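Local coordinates for nudix hydrolase domain-containing protein (Thermotoga maritima, PDB 3E57), which is a putative Nudix hydrolase, probably cleaving a nucleoside diphosphate linked to another moiety, at the interface of chains A and B. Residues are numbered along the deposited sequence; one frame, centred on the assembly and turned at random. Chains: chain A/B, uncharacterized protein Tm1382.

The interface of chains A and B. Residues chain A 32-34, 37; chain B 36-38.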
ATOM      1  N   GLU A  32       9.610  -3.913   4.535  1.00 23.99           N
ATOM      2  CA  GLU A  32       8.732  -2.869   4.992  1.00 23.62           C
ATOM      3  C   GLU A  32       7.807  -2.502   3.834  1.00 22.40           C
ATOM      4  O   GLU A  32       8.268  -2.156   2.753  1.00 21.61           O
ATOM      5  CB  GLU A  32       9.571  -1.683   5.420  1.00 23.99           C
ATOM      6  CG  GLU A  32      10.470  -2.026   6.583  1.00 26.20           C
ATOM      7  CD  GLU A  32      11.451  -0.923   6.900  1.00 27.59           C
ATOM      8  OE1 GLU A  32      11.068   0.269   6.852  1.00 33.16           O
ATOM      9  OE2 GLU A  32      12.613  -1.264   7.186  1.00 34.42           O
ATOM     10  N   PHE A  33       6.501  -2.624   4.046  1.00 21.11           N
ATOM     11  CA  PHE A  33       5.549  -2.163   3.045  1.00 20.52           C
ATOM     12  C   PHE A  33       4.270  -1.711   3.697  1.00 20.19           C
ATOM     13  O   PHE A  33       3.954  -2.102   4.832  1.00 19.96           O
ATOM     14  CB  PHE A  33       5.265  -3.237   1.991  1.00 20.51           C
ATOM     15  CG  PHE A  33       4.545  -4.449   2.519  1.00 20.59           C
ATOM     16  CD1 PHE A  33       3.199  -4.650   2.257  1.00 19.79           C
ATOM     17  CD2 PHE A  33       5.230  -5.416   3.240  1.00 21.49           C
ATOM     18  CE1 PHE A  33       2.554  -5.777   2.710  1.00 19.63           C
ATOM     19  CE2 PHE A  33       4.588  -6.533   3.698  1.00 20.78           C
ATOM     20  CZ  PHE A  33       3.220  -6.712   3.433  1.00 20.32           C
ATOM     21  N   GLU A  34       3.543  -0.897   2.953  1.00 19.92           N
ATOM     22  CA  GLU A  34       2.319  -0.272   3.426  1.00 20.08           C
ATOM     23  C   GLU A  34       1.284  -0.482   2.332  1.00 19.87           C
ATOM     24  O   GLU A  34       1.390   0.104   1.262  1.00 19.71           O
ATOM     25  CB  GLU A  34       2.604   1.208   3.717  1.00 20.31           C
ATOM     26  CG  GLU A  34       1.416   2.058   4.199  1.00 21.70           C
ATOM     27  CD  GLU A  34       0.965   1.745   5.620  1.00 22.86           C
ATOM     28  OE1 GLU A  34       1.821   1.507   6.502  1.00 25.07           O
ATOM     29  OE2 GLU A  34      -0.264   1.765   5.856  1.00 25.62           O
ATOM     30  N   MET A  37       1.134  -6.683  -0.755  1.00 20.17           N
ATOM     31  CA  MET A  37       2.244  -7.194  -1.532  1.00 20.60           C
ATOM     32  C   MET A  37       2.026  -8.667  -1.786  1.00 19.90           C
ATOM     33  O   MET A  37       1.727  -9.417  -0.876  1.00 18.26           O
ATOM     34  CB  MET A  37       3.535  -6.968  -0.786  1.00 20.13           C
ATOM     35  CG  MET A  37       4.751  -7.487  -1.515  1.00 21.25           C
ATOM     36  SD  MET A  37       6.254  -7.131  -0.627  1.00 25.27           S
ATOM     37  CE  MET A  37       6.038  -8.165   0.798  1.00 21.09           C
TER
ATOM     38  N   PHE B  36       3.049   1.237  -0.885  1.00 22.29           N
ATOM     39  CA  PHE B  36       4.461   1.573  -0.776  1.00 22.59           C
ATOM     40  C   PHE B  36       5.246   0.331  -0.401  1.00 22.63           C
ATOM     41  O   PHE B  36       4.759  -0.501   0.358  1.00 20.78           O
ATOM     42  CB  PHE B  36       4.666   2.633   0.301  1.00 22.43           C
ATOM     43  CG  PHE B  36       6.083   2.769   0.779  1.00 21.31           C
ATOM     44  CD1 PHE B  36       6.963   3.628   0.145  1.00 21.71           C
ATOM     45  CD2 PHE B  36       6.536   2.039   1.875  1.00 22.54           C
ATOM     46  CE1 PHE B  36       8.284   3.765   0.597  1.00 23.41           C
ATOM     47  CE2 PHE B  36       7.841   2.168   2.334  1.00 22.60           C
ATOM     48  CZ  PHE B  36       8.719   3.034   1.690  1.00 22.19           C
ATOM     49  N   MET B  37       6.461   0.232  -0.928  1.00 23.85           N
ATOM     50  CA  MET B  37       7.420  -0.819  -0.539  1.00 25.22           C
ATOM     51  C   MET B  37       8.831  -0.250  -0.419  1.00 24.80           C
ATOM     52  O   MET B  37       9.295   0.445  -1.323  1.00 23.78           O
ATOM     53  CB  MET B  37       7.434  -1.934  -1.580  1.00 25.94           C
ATOM     54  CG  MET B  37       8.321  -3.102  -1.161  1.00 26.04           C
ATOM     55  SD  MET B  37       8.223  -4.488  -2.280  1.00 29.95           S
ATOM     56  CE  MET B  37       8.855  -3.749  -3.761  1.00 27.40           C
ATOM     57  N   ARG B  38       9.500  -0.541   0.699  1.00 25.83           N
ATOM     58  CA  ARG B  38      10.884  -0.141   0.917  1.00 27.01           C
ATOM     59  C   ARG B  38      11.759  -0.900  -0.052  1.00 26.71           C
ATOM     60  O   ARG B  38      11.569  -2.098  -0.228  1.00 25.26           O
ATOM     61  CB  ARG B  38      11.333  -0.459   2.339  1.00 26.83           C
ATOM     62  CG  ARG B  38      12.832  -0.248   2.597  1.00 28.53           C
ATOM     63  CD  ARG B  38      13.083   0.444   3.912  1.00 32.03           C
ATOM     64  NE  ARG B  38      12.339   1.702   3.847  1.00 38.26           N
ATOM     65  CZ  ARG B  38      12.655   2.852   4.427  1.00 37.85           C
ATOM     66  NH1 ARG B  38      13.748   2.998   5.181  1.00 39.00           N
ATOM     67  NH2 ARG B  38      11.836   3.869   4.235  1.00 36.57           N
TER
HETATM   68  O   HOH W   1      10.710  -3.894   1.683  1.00 29.56           O
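A:Glu32 and B:Arg38 extend in parallel across the interface. A:Glu32 has CG anti to its carbonyl carbon (chi1 -63°) and then stretches out, which carries its carboxylate alongside the bent arginine chain. OE1 lies over one face of the guanidinium, nearer the edge of the group than its centre, and is 3.6 Å from B:Arg38 NE. The two planes are 22° apart, and the salt bridge is long, without an end-on N-H to oxygen approach. The methylenes beneath it pack together, A:Glu32 CB lying 3.8 Å from B:Arg38 CB. Long chains with charged tips suit this place, giving both apolar contact and charge pairing.

Beneath them the extended segment around A:Phe33 pairs antiparallel with strand 36-38 of chain B. B:Arg38 N donates to A:Glu32 O at 2.9 Å, nearly straight at the hydrogen, and water 1 links that same carbonyl to B:Arg38 O. Further along, A:Glu34 and B:Phe36 exchange two bonds, A:Glu34 N to B:Phe36 O and B:Phe36 N to A:Glu34 O, each 2.9 Å.

The thioethers of A:Met37 and B:Met37 lie roughly perpendicular, SD to SD 3.7 Å. Here one residue meets its own copy near the two-fold axis, where a flexible, polarisable chain can adapt to its twin. Within chain A, the bend at chi3 (67°) sets A:Met37 CE 3.6 Å above the A:Phe33 ring plane, toward its edge.

Repeated by two-fold symmetry, this patch probably helps hold a Tm1382 dimer together.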